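CD160 antigen (Homo sapiens, PDB 6NGG) acts as an immune-cell receptor of the immunoglobulin superfamily that recognises MHC class I molecules and TNFRSF14 and delivers stimulatory or inhibitory signals. Local coordinates at residues T13-K25 and G64-V77. The protein carries 1 engineered substitution. Sequence-based numbering, arbitrary orientation.
Sequences TRLNLICTVWHKK and GEISSQLMFTISQV
Residues 14-22 and 67-74 run antiparallel, their N-to-C directions 158° apart, and paired backbone hydrogen bonds join Leu15 to Ile74, Leu17 to Phe72, Cys19 to Leu70 and Val21 to Ser68. They are the central strand and one outer strand of the three-stranded sheet of an immunoglobulin β-sandwich. Leu15, Leu17, Cys19, Val21, Leu70, Phe72 and Ile74 face the second sheet, as suits apolar groups in a sandwich core; Leu17 CD1 meets the edge of the Phe72 ring, and Cys19 forms the intersheet disulfide with Cys87. Ser68 shares this inward face, its hydroxyl satisfied by a 2.9 Å hydrogen bond between OG and His23 NE2 and another from Arg56 NH1; His23 ND1 donates to Lys24 O, fixing the imidazole's rotation. The opposite face points away from the second sheet and can mix polar with partly exposed apolar groups. There Ile18 lies beside Met71, whose bend at chi3 (-63°) brings CE to 3.7 Å from Ile18 CD1. Ser67 CB sits over the six-membered ring of Trp22 in a CH-pi contact, while Trp22 NE1 is hydrogen-bonded to Thr5 OG1 on strand 3-11. Asn16 OD1 accepts three bonds: Arg14 grips it side-on through NE and NH2, and Thr73 OG1 donates from 2.9 Å, tilted 22° from the amide carbonyl plane.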
loop_
_atom_site.group_PDB
_atom_site.type_symbol
_atom_site.label_atom_id
_atom_site.label_comp_id
_atom_site.label_asym_id
_atom_site.label_seq_id
_atom_site.Cartn_x
_atom_site.Cartn_y
_atom_site.Cartn_z
ATOM N N THR A 13 -12.359 -11.433 -11.078
ATOM C CA THR A 13 -11.388 -10.740 -11.878
ATOM C C THR A 13 -10.631 -9.618 -11.123
ATOM O O THR A 13 -9.706 -8.963 -11.628
ATOM C CB THR A 13 -12.126 -10.274 -13.146
ATOM O OG1 THR A 13 -11.228 -10.312 -14.254
ATOM C CG2 THR A 13 -12.693 -8.891 -12.993
ATOM N N ARG A 14 -11.002 -9.432 -9.880
ATOM C CA ARG A 14 -10.531 -8.309 -9.075
ATOM C C ARG A 14 -9.285 -8.733 -8.236
ATOM O O ARG A 14 -9.284 -9.816 -7.625
ATOM C CB ARG A 14 -11.733 -7.872 -8.205
ATOM C CG ARG A 14 -11.402 -7.092 -6.982
ATOM C CD ARG A 14 -12.688 -6.702 -6.281
ATOM N NE ARG A 14 -12.294 -6.115 -5.010
ATOM C CZ ARG A 14 -13.006 -5.266 -4.274
ATOM N NH1 ARG A 14 -14.249 -4.855 -4.659
ATOM N NH2 ARG A 14 -12.452 -4.842 -3.138
ATOM N N LEU A 15 -8.294 -7.844 -8.165
ATOM C CA LEU A 15 -7.070 -8.020 -7.372
ATOM C C LEU A 15 -6.932 -6.847 -6.422
ATOM O O LEU A 15 -7.023 -5.658 -6.838
ATOM C CB LEU A 15 -5.880 -7.992 -8.282
ATOM C CG LEU A 15 -4.493 -8.161 -7.607
ATOM C CD1 LEU A 15 -4.366 -9.400 -6.807
ATOM C CD2 LEU A 15 -3.447 -8.099 -8.706
ATOM N N ASN A 16 -6.760 -7.147 -5.151
ATOM C CA ASN A 16 -6.557 -6.086 -4.176
ATOM C C ASN A 16 -5.106 -6.054 -3.676
ATOM O O ASN A 16 -4.610 -7.099 -3.211
ATOM C CB ASN A 16 -7.499 -6.340 -2.995
ATOM C CG ASN A 16 -8.925 -6.550 -3.415
ATOM O OD1 ASN A 16 -9.523 -5.688 -4.020
ATOM N ND2 ASN A 16 -9.474 -7.753 -3.108
ATOM N N LEU A 17 -4.445 -4.915 -3.718
ATOM C CA LEU A 17 -3.057 -4.793 -3.261
ATOM C C LEU A 17 -3.129 -4.060 -1.939
ATOM O O LEU A 17 -3.748 -2.982 -1.851
ATOM C CB LEU A 17 -2.201 -4.041 -4.264
ATOM C CG LEU A 17 -2.070 -4.675 -5.658
ATOM C CD1 LEU A 17 -1.146 -3.859 -6.577
ATOM C CD2 LEU A 17 -1.677 -6.134 -5.617
ATOM N N ILE A 18 -2.550 -4.642 -0.902
ATOM C CA ILE A 18 -2.737 -4.195 0.487
ATOM C C ILE A 18 -1.405 -3.811 1.169
ATOM O O ILE A 18 -0.467 -4.588 1.262
ATOM C CB ILE A 18 -3.499 -5.246 1.290
ATOM C CG1 ILE A 18 -4.800 -5.691 0.525
ATOM C CG2 ILE A 18 -3.788 -4.778 2.698
ATOM C CD1 ILE A 18 -5.385 -7.015 0.940
ATOM N N CYS A 19 -1.358 -2.597 1.676
ATOM C CA CYS A 19 -0.238 -2.087 2.455
ATOM C C CYS A 19 -0.687 -1.857 3.928
ATOM O O CYS A 19 -1.740 -1.273 4.128
ATOM C CB CYS A 19 0.156 -0.768 1.914
ATOM S SG CYS A 19 0.642 -0.667 0.176
ATOM N N THR A 20 0.125 -2.303 4.898
ATOM C CA THR A 20 -0.220 -2.259 6.317
ATOM C C THR A 20 0.947 -1.721 7.081
ATOM O O THR A 20 2.073 -2.270 7.012
ATOM C CB THR A 20 -0.609 -3.625 6.854
ATOM O OG1 THR A 20 -1.536 -4.168 5.989
ATOM C CG2 THR A 20 -1.231 -3.522 8.223
ATOM N N VAL A 21 0.734 -0.570 7.652
ATOM C CA VAL A 21 1.666 0.009 8.588
ATOM C C VAL A 21 1.331 -0.454 9.992
ATOM O O VAL A 21 0.229 -0.321 10.423
ATOM C CB VAL A 21 1.594 1.563 8.561
ATOM C CG1 VAL A 21 2.544 2.162 9.570
ATOM C CG2 VAL A 21 1.834 2.104 7.166
ATOM N N TRP A 22 2.336 -0.952 10.676
ATOM C CA TRP A 22 2.250 -1.367 12.053
ATOM C C TRP A 22 2.891 -0.288 12.926
ATOM O O TRP A 22 3.934 0.317 12.566
ATOM C CB TRP A 22 2.960 -2.692 12.274
ATOM C CG TRP A 22 2.322 -3.763 11.401
ATOM C CD1 TRP A 22 2.572 -4.002 10.094
ATOM C CD2 TRP A 22 1.295 -4.649 11.790
ATOM N NE1 TRP A 22 1.765 -5.008 9.621
ATOM C CE2 TRP A 22 0.951 -5.417 10.646
ATOM C CE3 TRP A 22 0.525 -4.798 12.966
ATOM C CZ2 TRP A 22 -0.108 -6.363 10.653
ATOM C CZ3 TRP A 22 -0.514 -5.752 12.980
ATOM C CH2 TRP A 22 -0.784 -6.552 11.838
ATOM N N HIS A 23 2.229 -0.029 14.033
ATOM C CA HIS A 23 2.582 1.080 14.902
ATOM C C HIS A 23 2.068 0.837 16.298
ATOM O O HIS A 23 1.188 0.076 16.496
ATOM C CB HIS A 23 1.972 2.357 14.344
ATOM C CG HIS A 23 0.506 2.291 14.025
ATOM N ND1 HIS A 23 -0.472 2.356 14.984
ATOM C CD2 HIS A 23 -0.139 2.302 12.828
ATOM C CE1 HIS A 23 -1.663 2.327 14.402
ATOM N NE2 HIS A 23 -1.476 2.344 13.087
ATOM N N LYS A 24 2.703 1.447 17.271
ATOM C CA LYS A 24 2.110 1.556 18.592
ATOM C C LYS A 24 0.749 2.158 18.573
ATOM O O LYS A 24 0.446 3.069 17.753
ATOM C CB LYS A 24 2.940 2.505 19.425
ATOM C CG LYS A 24 3.744 1.812 20.432
ATOM C CD LYS A 24 5.064 1.448 19.924
ATOM C CE LYS A 24 6.011 1.572 21.106
ATOM N NZ LYS A 24 7.346 1.067 20.682
ATOM N N LYS A 25 -0.030 1.759 19.551
ATOM C CA LYS A 25 -1.375 2.246 19.658
ATOM C C LYS A 25 -1.475 3.767 19.782
ATOM O O LYS A 25 -2.432 4.387 19.317
ATOM C CB LYS A 25 -2.108 1.522 20.795
ATOM C CG LYS A 25 -1.659 1.946 22.168
ATOM C CD LYS A 25 -2.299 1.125 23.275
ATOM C CE LYS A 25 -1.666 1.549 24.607
ATOM N NZ LYS A 25 -2.565 1.189 25.702
ATOM N N GLY A 64 -6.984 -0.310 12.775
ATOM C CA GLY A 64 -6.635 -1.298 13.817
ATOM C C GLY A 64 -6.005 -0.608 15.028
ATOM O O GLY A 64 -5.549 0.520 14.951
ATOM N N GLU A 65 -5.952 -1.336 16.127
ATOM C CA GLU A 65 -5.329 -0.860 17.341
ATOM C C GLU A 65 -3.841 -0.579 17.164
ATOM O O GLU A 65 -3.383 0.427 17.655
ATOM C CB GLU A 65 -5.560 -1.827 18.499
ATOM C CG GLU A 65 -5.141 -1.272 19.855
ATOM C CD GLU A 65 -5.513 -2.192 21.023
ATOM O OE1 GLU A 65 -5.624 -3.407 20.866
ATOM O OE2 GLU A 65 -5.688 -1.693 22.118
ATOM N N ILE A 66 -3.105 -1.472 16.487
ATOM C CA ILE A 66 -1.655 -1.277 16.235
ATOM C C ILE A 66 -1.329 -1.287 14.750
ATOM O O ILE A 66 -0.187 -1.586 14.381
ATOM C CB ILE A 66 -0.803 -2.405 16.898
ATOM C CG1 ILE A 66 -1.323 -3.786 16.406
ATOM C CG2 ILE A 66 -0.823 -2.332 18.436
ATOM C CD1 ILE A 66 -0.345 -4.906 16.699
ATOM N N SER A 67 -2.327 -1.027 13.897
ATOM C CA SER A 67 -2.119 -1.025 12.476
ATOM C C SER A 67 -3.070 -0.142 11.643
ATOM O O SER A 67 -4.137 0.228 12.025
ATOM C CB SER A 67 -2.173 -2.497 11.940
ATOM O OG SER A 67 -3.515 -2.968 12.043
ATOM N N SER A 68 -2.612 0.166 10.449
ATOM C CA SER A 68 -3.407 0.970 9.534
ATOM C C SER A 68 -3.253 0.399 8.147
ATOM O O SER A 68 -2.094 0.158 7.730
ATOM C CB SER A 68 -2.844 2.393 9.541
ATOM O OG SER A 68 -3.091 3.092 10.768
ATOM N N GLN A 69 -4.356 0.340 7.384
ATOM C CA GLN A 69 -4.327 -0.340 6.116
ATOM C C GLN A 69 -4.696 0.546 4.952
ATOM O O GLN A 69 -5.624 1.357 5.072
ATOM C CB GLN A 69 -5.245 -1.534 6.154
ATOM C CG GLN A 69 -5.132 -2.430 4.948
ATOM C CD GLN A 69 -6.262 -3.434 4.929
ATOM O OE1 GLN A 69 -6.195 -4.473 5.612
ATOM N NE2 GLN A 69 -7.305 -3.148 4.132
ATOM N N LEU A 70 -3.975 0.359 3.846
ATOM C CA LEU A 70 -4.340 0.945 2.522
ATOM C C LEU A 70 -4.599 -0.169 1.522
ATOM O O LEU A 70 -3.798 -1.096 1.393
ATOM C CB LEU A 70 -3.271 1.829 2.001
ATOM C CG LEU A 70 -3.262 2.218 0.510
ATOM C CD1 LEU A 70 -4.477 3.038 0.251
ATOM C CD2 LEU A 70 -2.079 3.048 0.178
ATOM N N MET A 71 -5.724 -0.095 0.814
ATOM C CA MET A 71 -6.056 -1.159 -0.190
ATOM C C MET A 71 -6.296 -0.475 -1.530
ATOM O O MET A 71 -7.055 0.542 -1.592
ATOM C CB MET A 71 -7.223 -2.039 0.256
ATOM C CG MET A 71 -7.706 -3.034 -0.812
ATOM S SD MET A 71 -9.168 -4.014 -0.386
ATOM C CE MET A 71 -8.421 -4.826 0.949
ATOM N N PHE A 72 -5.505 -0.880 -2.529
ATOM C CA PHE A 72 -5.672 -0.426 -3.888
ATOM C C PHE A 72 -6.341 -1.562 -4.662
ATOM O O PHE A 72 -5.827 -2.684 -4.686
ATOM C CB PHE A 72 -4.335 -0.073 -4.473
ATOM C CG PHE A 72 -4.387 0.296 -5.912
ATOM C CD1 PHE A 72 -5.025 1.461 -6.306
ATOM C CD2 PHE A 72 -3.740 -0.488 -6.874
ATOM C CE1 PHE A 72 -5.044 1.861 -7.633
ATOM C CE2 PHE A 72 -3.784 -0.093 -8.211
ATOM C CZ PHE A 72 -4.475 1.049 -8.590
ATOM N N THR A 73 -7.472 -1.283 -5.300
ATOM C CA THR A 73 -8.216 -2.328 -5.997
ATOM C C THR A 73 -8.114 -2.155 -7.513
ATOM O O THR A 73 -8.257 -1.048 -8.014
ATOM C CB THR A 73 -9.679 -2.417 -5.529
ATOM O OG1 THR A 73 -9.717 -2.763 -4.123
ATOM C CG2 THR A 73 -10.429 -3.564 -6.310
ATOM N N ILE A 74 -7.752 -3.239 -8.196
ATOM C CA ILE A 74 -7.741 -3.351 -9.637
ATOM C C ILE A 74 -8.988 -4.211 -10.009
ATOM O O ILE A 74 -9.067 -5.357 -9.684
ATOM C CB ILE A 74 -6.448 -3.984 -10.122
ATOM C CG1 ILE A 74 -5.238 -3.129 -9.760
ATOM C CG2 ILE A 74 -6.466 -4.217 -11.612
ATOM C CD1 ILE A 74 -3.945 -3.904 -9.722
ATOM N N SER A 75 -9.959 -3.638 -10.704
ATOM C CA SER A 75 -11.220 -4.391 -10.990
ATOM C C SER A 75 -11.006 -5.540 -12.004
ATOM O O SER A 75 -11.623 -6.572 -11.914
ATOM C CB SER A 75 -12.274 -3.421 -11.546
ATOM O OG SER A 75 -12.489 -2.387 -10.600
ATOM N N GLN A 76 -10.153 -5.304 -12.984
ATOM C CA GLN A 76 -9.746 -6.253 -13.966
ATOM C C GLN A 76 -8.259 -6.004 -14.266
ATOM O O GLN A 76 -7.851 -4.861 -14.649
ATOM C CB GLN A 76 -10.555 -5.982 -15.250
ATOM C CG GLN A 76 -10.069 -6.738 -16.491
ATOM C CD GLN A 76 -10.741 -8.074 -16.650
ATOM O OE1 GLN A 76 -11.957 -8.129 -16.884
ATOM N NE2 GLN A 76 -9.977 -9.162 -16.533
ATOM N N VAL A 77 -7.448 -7.013 -14.121
ATOM C CA VAL A 77 -6.017 -6.857 -14.362
ATOM C C VAL A 77 -5.756 -6.830 -15.884
ATOM O O VAL A 77 -6.146 -7.720 -16.592
ATOM C CB VAL A 77 -5.194 -7.969 -13.670
ATOM C CG1 VAL A 77 -3.694 -7.829 -13.901
ATOM C CG2 VAL A 77 -5.392 -7.879 -12.156
#